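Long-range contacts in extracellular sialidase/neuraminidase, putative (Aspergillus fumigatus, PDB 2XZI), which hydrolyses terminal sialic acids of the deaminated KDN type, acting as a fungal KDNase with a beta-propeller fold: residues His60-Asp64 / Gly363-Arg368; Ala53-Gly57 / Trp102-Pro107; Leu17-Ala21 / Phe35-Arg39. The contacts are given in a common frame with arbitrary orientation. Residues are numbered along the deposited sequence.

Overall arrangement
Along the chain contact 3 (17-21 with 35-39) closes first; the segments of contacts 1 and 2 alternate. Contact 2 joins strand 51-58 of the first blade to strand 101-109 of the second. Contact 3 leads from strand 12-18, outer strand of the last blade, to strand 37-45, neighbour of 51-58 in one sheet, where E56 N is bonded to R39 O. Contact 1 joins loops of the same two blades, and a backbone hydrogen bond links R368 to F38. Centres of contacts 1 and 3 lie about 10 Å apart, 2 and 3 about 13 Å, 1 and 2 about 16 Å. First and last blades so meet beside the KDM sites, contacts 1 and 3 reaching the same KDM.

Contact 1 (His60-Asp64 / Gly363-Arg368); sequences HTNQD and GKNSYR. With KDM (deamino-alpha-neuraminic acid), chain C; KDM (deamino-alpha-neuraminic acid), chain D.
N62 inserts its side chain into the bend of the 363-368 loop, overlapping G363, K364 and S366. Neither segment forms a helix, and strand geometry begins only at R368. G363 to S366 make a type I beta turn, with K364 at phi/psi -67/-19, N365 at -95/4 and S366 N 3.3 Å from G363 O. N62 lies closest to K364 (CA-CA 5.3 Å). Its p rotamer (chi1 65°, chi2 31°) lets one amide serve two carbonyls: ND2 donates to G363 O and to S366 O, 2.9 Å each. Its backbone N donates to K364 O at 3.0 Å, so three hydrogen bonds from one residue satisfy carbonyls of the turn. CB of N62 also covers one face of the R368 guanidinium, whose opposite face is met by O5 of the chain D KDM; R368 NE forms a salt bridge with D356.

T61 (phi/psi -148/-178, chi1 p) forms an ST turn, its OG1 accepting from Q63 N at 3.0 Å and donating to Q63 OE1 at 2.9 Å. This folds Q63 (chi1 m) so that its CD rests 3.6 Å from K364 CB, while T61 CB lies 3.4 Å from K364 O. A water bridges H60 O (3.0 Å) and N365 OD1 (2.9 Å), the latter also bonded to H36.

D64, which does not touch 363-368, accepts a very short hydrogen bond from O2 of the chain C KDM on OD2 (2.5 Å); its OD1 is salt-bridged to R58. The contact thus lies between two KDM sites of a sialidase beta-propeller, D64 reaching one and R368 lining the other.

Contact 2 (Ala53-Gly57 / Trp102-Pro107); sequences AFAEG and WGNPTP
E56, F54 and P105 bury the most surface where strand 53-57 packs against strand 102-107. The two run nearly antiparallel (155° between N-to-C directions), yet their axes stay 6.7 Å apart at closest and no backbone hydrogen bond joins them: this is sheet packed on sheet. F54 CA lies 6.6 Å from P105 CA, and E56 CA 5.6 Å from G103 CA.

F54, with chi1 m and chi2 90°, places CB 3.9 Å from P105 CB and CE1 3.9 Å from P107 CB, so the two prolines make an apolar bed for one phenylalanine; L117 of strand 115-122 touches all three.

E56 (m, t, chi3 26°) extends across the gap. Its OE2 accepts from N104 N at 2.9 Å (169°) and passes 3.3 Å from G103 CA, where a CB would clash. N104 itself adopts a left-handed backbone conformation, phi/psi 52/50. The other carboxylate oxygen of E56, OE1, is salt-bridged to R58, a residue of the KDM pocket.

A buried carboxylate beside apolar contacts, between consecutive four-stranded blades, fits the beta-propeller fold of sialidases.

Contact 3 (Leu17-Ala21 / Phe35-Arg39); sequences LFRSA and FHSFR. With KDM (deamino-alpha-neuraminic acid), chain C.
At L17 the chain turns a corner, and with F18 it forms a classic beta bulge, both residues facing I370 of the adjoining strand 368-375. F18 (phi/psi -120/109, chi1 m) points its CB at the F38 ring: CB is 3.7 Å from F38 CG and 4.1 Å from the ring centroid, an off-centre CH-pi contact. The two rings lie obliquely, centroids 5.7 Å apart and planes at 47°.

R19 has its CA-to-CB bond pointing away, and its NH2 is hydrogen-bonded to A24 O, but R19 O is 3.2 Å from F38 CE2, at the edge of that ring, near its plane. S20 follows at phi/psi -67/166, its CB 3.2 Å from H36 O and its CA 5.0 Å from that of S37; its hydroxyl bonds to N22. A21 completes the walk with a hydrogen bond, A21 N to H36 O at 3.2 Å (164°), and with CA 4.8 Å from H36 CA.

In 35-39, H36 and S37 form a second classic bulge, both facing R58. R39 NH1 and NH2 both donate to O1A of the chain C KDM carboxylate, at 3.1 and 2.9 Å, as expected of the arginine cluster in sialidases.

The contact thus spans the seam between strand 12-18, edge strand of the sheet shared with 368-375, and strand 37-45, which pairs with 51-58, while V71 of strand 68-74 backs both F35 and F38.

Contact 1 (His60-Asp64 / Gly363-Arg368)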
loop_
_atom_site.group_PDB
_atom_site.type_symbol
_atom_site.label_atom_id
_atom_site.label_comp_id
_atom_site.label_asym_id
_atom_site.label_seq_id
_atom_site.Cartn_x
_atom_site.Cartn_y
_atom_site.Cartn_z
ATOM N N HIS A 60 -17.472 -6.290 8.557
ATOM C CA HIS A 60 -18.894 -6.486 8.272
ATOM C C HIS A 60 -19.354 -6.067 6.900
ATOM O O HIS A 60 -20.363 -6.582 6.414
ATOM C CB HIS A 60 -19.744 -5.780 9.318
ATOM C CG HIS A 60 -19.388 -6.150 10.722
ATOM N ND1 HIS A 60 -19.503 -7.438 11.206
ATOM C CD2 HIS A 60 -18.899 -5.406 11.742
ATOM C CE1 HIS A 60 -19.099 -7.469 12.465
ATOM N NE2 HIS A 60 -18.737 -6.249 12.816
ATOM N N THR A 61 -18.655 -5.104 6.301
ATOM C CA THR A 61 -19.008 -4.586 4.983
ATOM C C THR A 61 -17.692 -4.192 4.331
ATOM O O THR A 61 -16.624 -4.337 4.940
ATOM C CB THR A 61 -19.893 -3.321 5.057
ATOM O OG1 THR A 61 -19.098 -2.225 5.513
ATOM C CG2 THR A 61 -21.108 -3.515 5.987
ATOM N N ASN A 62 -17.766 -3.654 3.117
ATOM C CA ASN A 62 -16.550 -3.183 2.446
ATOM C C ASN A 62 -16.239 -1.712 2.762
ATOM O O ASN A 62 -15.318 -1.129 2.175
ATOM C CB ASN A 62 -16.640 -3.410 0.930
ATOM C CG ASN A 62 -17.738 -2.585 0.271
ATOM O OD1 ASN A 62 -18.057 -1.486 0.718
ATOM N ND2 ASN A 62 -18.283 -3.100 -0.819
ATOM N N GLN A 63 -17.001 -1.101 3.671
ATOM C CA GLN A 63 -16.884 0.338 3.941
ATOM C C GLN A 63 -15.595 0.720 4.654
ATOM O O GLN A 63 -14.963 -0.107 5.301
ATOM C CB GLN A 63 -18.105 0.853 4.715
ATOM C CG GLN A 63 -19.394 0.716 3.905
ATOM C CD GLN A 63 -20.649 0.763 4.760
ATOM O OE1 GLN A 63 -20.739 0.097 5.786
ATOM N NE2 GLN A 63 -21.629 1.550 4.326
ATOM N N ASP A 64 -15.216 1.989 4.516
ATOM C CA ASP A 64 -13.957 2.516 5.059
ATOM C C ASP A 64 -14.009 2.751 6.564
ATOM O O ASP A 64 -12.974 2.983 7.194
ATOM C CB ASP A 64 -13.609 3.882 4.440
ATOM C CG ASP A 64 -13.464 3.868 2.920
ATOM O OD1 ASP A 64 -13.404 2.807 2.283
ATOM O OD2 ASP A 64 -13.425 4.986 2.356
ATOM N N GLY A 363 -22.203 -0.792 -3.834
ATOM C CA GLY A 363 -22.751 -0.910 -2.481
ATOM C C GLY A 363 -21.879 -1.631 -1.470
ATOM O O GLY A 363 -20.890 -2.289 -1.822
ATOM N N LYS A 364 -22.278 -1.517 -0.207
ATOM C CA LYS A 364 -21.480 -1.945 0.952
ATOM C C LYS A 364 -21.282 -3.448 1.042
ATOM O O LYS A 364 -20.372 -3.919 1.731
ATOM C CB LYS A 364 -22.103 -1.437 2.259
ATOM C CG LYS A 364 -23.410 -2.126 2.647
ATOM C CD LYS A 364 -24.121 -1.392 3.771
ATOM C CE LYS A 364 -25.473 -2.023 4.070
ATOM N NZ LYS A 364 -26.247 -1.225 5.075
ATOM N N ASN A 365 -22.123 -4.209 0.349
ATOM C CA ASN A 365 -22.033 -5.657 0.429
ATOM C C ASN A 365 -21.204 -6.329 -0.670
ATOM O O ASN A 365 -21.124 -7.557 -0.708
ATOM C CB ASN A 365 -23.431 -6.295 0.514
ATOM C CG ASN A 365 -23.374 -7.754 0.954
ATOM O OD1 ASN A 365 -22.659 -8.111 1.899
ATOM N ND2 ASN A 365 -24.131 -8.609 0.270
ATOM N N SER A 366 -20.578 -5.533 -1.537
ATOM C CA SER A 366 -19.681 -6.087 -2.541
ATOM C C SER A 366 -18.391 -6.610 -1.898
ATOM O O SER A 366 -17.630 -5.857 -1.272
ATOM C CB SER A 366 -19.390 -5.077 -3.643
ATOM O OG SER A 366 -20.524 -4.941 -4.495
ATOM N N TYR A 367 -18.173 -7.912 -2.020
ATOM C CA TYR A 367 -17.016 -8.569 -1.422
ATOM C C TYR A 367 -15.718 -8.124 -2.085
ATOM O O TYR A 367 -15.608 -8.085 -3.307
ATOM C CB TYR A 367 -17.173 -10.087 -1.505
ATOM C CG TYR A 367 -18.329 -10.598 -0.660
ATOM C CD1 TYR A 367 -18.186 -10.785 0.719
ATOM C CD2 TYR A 367 -19.574 -10.874 -1.243
ATOM C CE1 TYR A 367 -19.249 -11.240 1.499
ATOM C CE2 TYR A 367 -20.641 -11.330 -0.466
ATOM C CZ TYR A 367 -20.468 -11.498 0.899
ATOM O OH TYR A 367 -21.528 -11.950 1.672
ATOM N N ARG A 368 -14.739 -7.786 -1.250
ATOM C CA ARG A 368 -13.444 -7.356 -1.766
ATOM C C ARG A 368 -12.356 -8.321 -1.341
ATOM O O ARG A 368 -12.280 -8.708 -0.171
ATOM C CB ARG A 368 -13.092 -5.957 -1.264
ATOM C CG ARG A 368 -14.189 -4.941 -1.419
ATOM C CD ARG A 368 -14.574 -4.718 -2.883
ATOM N NE ARG A 368 -15.476 -3.578 -3.021
ATOM C CZ ARG A 368 -15.064 -2.311 -3.091
ATOM N NH1 ARG A 368 -13.758 -2.019 -3.056
ATOM N NH2 ARG A 368 -15.957 -1.331 -3.195
HETATM C C2 KDM C . -11.097 5.114 -0.260
HETATM C C1 KDM C . -11.163 4.717 -1.729
HETATM C C3 KDM C . -10.520 3.963 0.586
HETATM C C4 KDM C . -9.801 4.449 1.879
HETATM C C5 KDM C . -10.106 5.899 2.277
HETATM C C6 KDM C . -9.775 6.833 1.086
HETATM C C7 KDM C . -10.265 8.274 1.293
HETATM C C8 KDM C . -9.747 9.187 0.167
HETATM C C9 KDM C . -10.266 10.604 0.333
HETATM O O5 KDM C . -9.383 6.274 3.477
HETATM O O1A KDM C . -11.189 3.497 -2.018
HETATM O O1B KDM C . -11.204 5.670 -2.544
HETATM O O4 KDM C . -10.197 3.588 2.947
HETATM O O6 KDM C . -10.330 6.355 -0.185
HETATM O O7 KDM C . -11.695 8.283 1.300
HETATM O O8 KDM C . -8.313 9.246 0.181
HETATM O O9 KDM C . -9.690 11.137 1.537
HETATM O O2 KDM C . -12.458 5.367 0.110
HETATM C C2 KDM D . -15.726 0.786 -10.077
HETATM C C1 KDM D . -14.465 1.647 -10.328
HETATM C C3 KDM D . -15.460 -0.703 -10.398
HETATM C C4 KDM D . -14.525 -1.345 -9.353
HETATM C C5 KDM D . -15.007 -1.064 -7.920
HETATM C C6 KDM D . -15.233 0.449 -7.703
HETATM C C7 KDM D . -15.768 0.965 -6.350
HETATM C C8 KDM D . -15.870 2.514 -6.367
HETATM C C9 KDM D . -16.466 3.135 -5.084
HETATM O O5 KDM D . -14.045 -1.552 -6.970
HETATM O O1A KDM D . -14.223 2.563 -9.505
HETATM O O1B KDM D . -13.770 1.374 -11.335
HETATM O O4 KDM D . -14.472 -2.756 -9.593
HETATM O O6 KDM D . -16.187 0.912 -8.711
HETATM O O7 KDM D . -17.058 0.395 -6.081
HETATM O O8 KDM D . -14.581 3.089 -6.623
HETATM O O9 KDM D . -16.153 2.357 -3.921
HETATM O O2 KDM D . -16.792 1.248 -10.920
HETATM O O HOH W 1 -22.209 -6.350 4.101
#

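Contact 2 (Ala53-Gly57 / Trp102-Pro107)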
loop_
_atom_site.group_PDB
_atom_site.type_symbol
_atom_site.label_atom_id
_atom_site.label_comp_id
_atom_site.label_asym_id
_atom_site.label_seq_id
_atom_site.Cartn_x
_atom_site.Cartn_y
_atom_site.Cartn_z
ATOM N N ALA A 53 2.769 -9.415 4.080
ATOM C CA ALA A 53 1.630 -8.798 3.399
ATOM C C ALA A 53 0.588 -8.351 4.416
ATOM O O ALA A 53 0.129 -9.160 5.237
ATOM C CB ALA A 53 1.032 -9.799 2.416
ATOM N N PHE A 54 0.205 -7.079 4.350
ATOM C CA PHE A 54 -0.743 -6.464 5.266
ATOM C C PHE A 54 -1.997 -6.047 4.534
ATOM O O PHE A 54 -1.970 -5.785 3.325
ATOM C CB PHE A 54 -0.149 -5.213 5.900
ATOM C CG PHE A 54 1.165 -5.434 6.579
ATOM C CD1 PHE A 54 2.358 -5.300 5.873
ATOM C CD2 PHE A 54 1.225 -5.736 7.925
ATOM C CE1 PHE A 54 3.596 -5.508 6.508
ATOM C CE2 PHE A 54 2.464 -5.946 8.560
ATOM C CZ PHE A 54 3.638 -5.808 7.852
ATOM N N ALA A 55 -3.101 -5.983 5.269
ATOM C CA ALA A 55 -4.345 -5.475 4.711
ATOM C C ALA A 55 -5.269 -5.012 5.834
ATOM O O ALA A 55 -5.054 -5.335 7.025
ATOM C CB ALA A 55 -5.031 -6.557 3.887
ATOM N N GLU A 56 -6.289 -4.253 5.446
ATOM C CA GLU A 56 -7.415 -3.991 6.309
ATOM C C GLU A 56 -8.418 -5.119 6.207
ATOM O O GLU A 56 -8.929 -5.427 5.125
ATOM C CB GLU A 56 -8.085 -2.684 5.888
ATOM C CG GLU A 56 -7.313 -1.446 6.300
ATOM C CD GLU A 56 -8.005 -0.165 5.898
ATOM O OE1 GLU A 56 -9.256 -0.158 5.760
ATOM O OE2 GLU A 56 -7.296 0.850 5.742
ATOM N N GLY A 57 -8.681 -5.749 7.347
ATOM C CA GLY A 57 -9.727 -6.768 7.458
ATOM C C GLY A 57 -10.994 -6.018 7.829
ATOM O O GLY A 57 -11.182 -5.567 8.963
ATOM N N TRP A 102 -8.752 0.369 12.317
ATOM C CA TRP A 102 -7.296 0.320 12.231
ATOM C C TRP A 102 -6.940 0.073 10.772
ATOM O O TRP A 102 -7.325 -0.959 10.218
ATOM C CB TRP A 102 -6.717 -0.821 13.074
ATOM C CG TRP A 102 -6.903 -0.676 14.544
ATOM C CD1 TRP A 102 -7.896 -1.228 15.287
ATOM C CD2 TRP A 102 -6.088 0.081 15.449
ATOM N NE1 TRP A 102 -7.751 -0.869 16.613
ATOM C CE2 TRP A 102 -6.650 -0.068 16.735
ATOM C CE3 TRP A 102 -4.930 0.862 15.297
ATOM C CZ2 TRP A 102 -6.100 0.547 17.871
ATOM C CZ3 TRP A 102 -4.384 1.466 16.424
ATOM C CH2 TRP A 102 -4.969 1.302 17.692
ATOM N N GLY A 103 -6.194 0.981 10.153
ATOM C CA GLY A 103 -5.911 0.815 8.731
ATOM C C GLY A 103 -4.777 1.621 8.163
ATOM O O GLY A 103 -3.874 2.052 8.880
ATOM N N ASN A 104 -4.840 1.820 6.848
ATOM C CA ASN A 104 -3.768 2.498 6.103
ATOM C C ASN A 104 -2.376 1.893 6.359
ATOM O O ASN A 104 -1.431 2.609 6.679
ATOM C CB ASN A 104 -3.748 4.003 6.430
ATOM C CG ASN A 104 -4.848 4.762 5.737
ATOM O OD1 ASN A 104 -6.033 4.611 6.074
ATOM N ND2 ASN A 104 -4.483 5.559 4.746
ATOM N N PRO A 105 -2.231 0.564 6.245
ATOM C CA PRO A 105 -0.898 0.034 6.542
ATOM C C PRO A 105 0.191 0.651 5.663
ATOM O O PRO A 105 0.067 0.678 4.434
ATOM C CB PRO A 105 -1.045 -1.470 6.238
ATOM C CG PRO A 105 -2.172 -1.528 5.264
ATOM C CD PRO A 105 -3.125 -0.487 5.726
ATOM N N THR A 106 1.245 1.161 6.306
ATOM C CA THR A 106 2.377 1.772 5.601
ATOM C C THR A 106 3.683 1.294 6.253
ATOM O O THR A 106 4.240 1.964 7.124
ATOM C CB THR A 106 2.267 3.310 5.579
ATOM O OG1 THR A 106 0.946 3.676 5.179
ATOM C CG2 THR A 106 3.257 3.923 4.596
ATOM N N PRO A 107 4.169 0.125 5.820
ATOM C CA PRO A 107 5.369 -0.495 6.394
ATOM C C PRO A 107 6.656 0.021 5.773
ATOM O O PRO A 107 6.669 0.444 4.611
ATOM C CB PRO A 107 5.170 -1.982 6.081
ATOM C CG PRO A 107 4.411 -1.967 4.779
ATOM C CD PRO A 107 3.447 -0.810 4.930
HETATM O O HOH W 2 -7.811 3.110 4.297
#

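Contact 3 (Leu17-Ala21 / Phe35-Arg39)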
loop_
_atom_site.group_PDB
_atom_site.type_symbol
_atom_site.label_atom_id
_atom_site.label_comp_id
_atom_site.label_asym_id
_atom_site.label_seq_id
_atom_site.Cartn_x
_atom_site.Cartn_y
_atom_site.Cartn_z
ATOM N N LEU A 17 -4.683 -13.931 -2.216
ATOM C CA LEU A 17 -3.981 -14.099 -0.949
ATOM C C LEU A 17 -4.845 -13.733 0.258
ATOM O O LEU A 17 -4.660 -14.281 1.360
ATOM C CB LEU A 17 -2.662 -13.308 -0.943
ATOM C CG LEU A 17 -1.775 -13.473 0.289
ATOM C CD1 LEU A 17 -1.381 -14.946 0.446
ATOM C CD2 LEU A 17 -0.535 -12.571 0.220
ATOM N N PHE A 18 -5.759 -12.789 0.074
ATOM C CA PHE A 18 -6.716 -12.448 1.125
ATOM C C PHE A 18 -8.095 -12.714 0.548
ATOM O O PHE A 18 -8.546 -12.024 -0.364
ATOM C CB PHE A 18 -6.552 -10.986 1.580
ATOM C CG PHE A 18 -5.232 -10.702 2.256
ATOM C CD1 PHE A 18 -4.109 -10.359 1.512
ATOM C CD2 PHE A 18 -5.114 -10.761 3.638
ATOM C CE1 PHE A 18 -2.903 -10.085 2.134
ATOM C CE2 PHE A 18 -3.905 -10.496 4.287
ATOM C CZ PHE A 18 -2.789 -10.148 3.538
ATOM N N ARG A 19 -8.719 -13.778 1.058
ATOM C CA ARG A 19 -9.938 -14.356 0.508
ATOM C C ARG A 19 -11.138 -13.883 1.311
ATOM O O ARG A 19 -11.254 -14.184 2.499
ATOM C CB ARG A 19 -9.834 -15.882 0.553
ATOM C CG ARG A 19 -8.668 -16.419 -0.287
ATOM C CD ARG A 19 -8.513 -17.942 -0.173
ATOM N NE ARG A 19 -9.624 -18.637 -0.831
ATOM C CZ ARG A 19 -9.662 -18.991 -2.114
ATOM N NH1 ARG A 19 -8.629 -18.743 -2.918
ATOM N NH2 ARG A 19 -10.745 -19.588 -2.603
ATOM N N SER A 20 -12.016 -13.148 0.640
ATOM C CA SER A 20 -13.208 -12.560 1.273
ATOM C C SER A 20 -14.216 -13.625 1.734
ATOM O O SER A 20 -14.131 -14.796 1.333
ATOM C CB SER A 20 -13.865 -11.549 0.320
ATOM O OG SER A 20 -13.863 -12.029 -1.016
ATOM N N ALA A 21 -15.167 -13.209 2.567
ATOM C CA ALA A 21 -16.097 -14.147 3.221
ATOM C C ALA A 21 -16.953 -14.998 2.262
ATOM O O ALA A 21 -17.443 -16.060 2.653
ATOM C CB ALA A 21 -16.979 -13.403 4.236
ATOM N N PHE A 35 -13.907 -11.897 8.039
ATOM C CA PHE A 35 -13.978 -10.576 7.419
ATOM C C PHE A 35 -14.755 -10.635 6.122
ATOM O O PHE A 35 -14.489 -11.489 5.243
ATOM C CB PHE A 35 -12.566 -10.005 7.184
ATOM C CG PHE A 35 -11.739 -9.925 8.430
ATOM C CD1 PHE A 35 -11.806 -8.821 9.255
ATOM C CD2 PHE A 35 -10.920 -10.978 8.802
ATOM C CE1 PHE A 35 -11.055 -8.750 10.416
ATOM C CE2 PHE A 35 -10.163 -10.935 9.976
ATOM C CZ PHE A 35 -10.220 -9.826 10.788
ATOM N N HIS A 36 -15.721 -9.730 5.991
ATOM C CA HIS A 36 -16.458 -9.580 4.763
ATOM C C HIS A 36 -15.491 -9.317 3.610
ATOM O O HIS A 36 -15.543 -9.986 2.570
ATOM C CB HIS A 36 -17.445 -8.425 4.944
ATOM C CG HIS A 36 -18.255 -8.136 3.725
ATOM N ND1 HIS A 36 -17.764 -7.423 2.653
ATOM C CD2 HIS A 36 -19.535 -8.452 3.416
ATOM C CE1 HIS A 36 -18.703 -7.322 1.727
ATOM N NE2 HIS A 36 -19.785 -7.946 2.162
ATOM N N SER A 37 -14.608 -8.341 3.819
ATOM C CA SER A 37 -13.711 -7.835 2.784
ATOM C C SER A 37 -12.322 -7.588 3.292
ATOM O O SER A 37 -12.093 -7.338 4.481
ATOM C CB SER A 37 -14.259 -6.524 2.241
ATOM O OG SER A 37 -15.388 -6.745 1.416
ATOM N N PHE A 38 -11.389 -7.654 2.360
ATOM C CA PHE A 38 -10.023 -7.225 2.602
ATOM C C PHE A 38 -9.710 -6.156 1.589
ATOM O O PHE A 38 -9.982 -6.325 0.410
ATOM C CB PHE A 38 -9.065 -8.387 2.461
ATOM C CG PHE A 38 -9.291 -9.476 3.483
ATOM C CD1 PHE A 38 -8.728 -9.374 4.743
ATOM C CD2 PHE A 38 -10.056 -10.598 3.180
ATOM C CE1 PHE A 38 -8.906 -10.363 5.699
ATOM C CE2 PHE A 38 -10.263 -11.585 4.148
ATOM C CZ PHE A 38 -9.670 -11.474 5.395
ATOM N N ARG A 39 -9.191 -5.034 2.083
ATOM C CA ARG A 39 -8.806 -3.897 1.235
ATOM C C ARG A 39 -7.511 -3.287 1.742
ATOM O O ARG A 39 -7.024 -3.649 2.814
ATOM C CB ARG A 39 -9.911 -2.838 1.243
ATOM C CG ARG A 39 -11.136 -3.173 0.385
ATOM C CD ARG A 39 -11.883 -1.914 -0.052
ATOM N NE ARG A 39 -10.986 -1.084 -0.836
ATOM C CZ ARG A 39 -11.090 0.225 -1.006
ATOM N NH1 ARG A 39 -12.097 0.909 -0.487
ATOM N NH2 ARG A 39 -10.145 0.851 -1.703
HETATM C C2 KDM C . -11.097 5.114 -0.260
HETATM C C1 KDM C . -11.163 4.717 -1.729
HETATM C C3 KDM C . -10.520 3.963 0.586
HETATM C C4 KDM C . -9.801 4.449 1.879
HETATM C C5 KDM C . -10.106 5.899 2.277
HETATM C C6 KDM C . -9.775 6.833 1.086
HETATM C C7 KDM C . -10.265 8.274 1.293
HETATM C C8 KDM C . -9.747 9.187 0.167
HETATM C C9 KDM C . -10.266 10.604 0.333
HETATM O O5 KDM C . -9.383 6.274 3.477
HETATM O O1A KDM C . -11.189 3.497 -2.018
HETATM O O1B KDM C . -11.204 5.670 -2.544
HETATM O O4 KDM C . -10.197 3.588 2.947
HETATM O O6 KDM C . -10.330 6.355 -0.185
HETATM O O7 KDM C . -11.695 8.283 1.300
HETATM O O8 KDM C . -8.313 9.246 0.181
HETATM O O9 KDM C . -9.690 11.137 1.537
HETATM O O2 KDM C . -12.458 5.367 0.110
#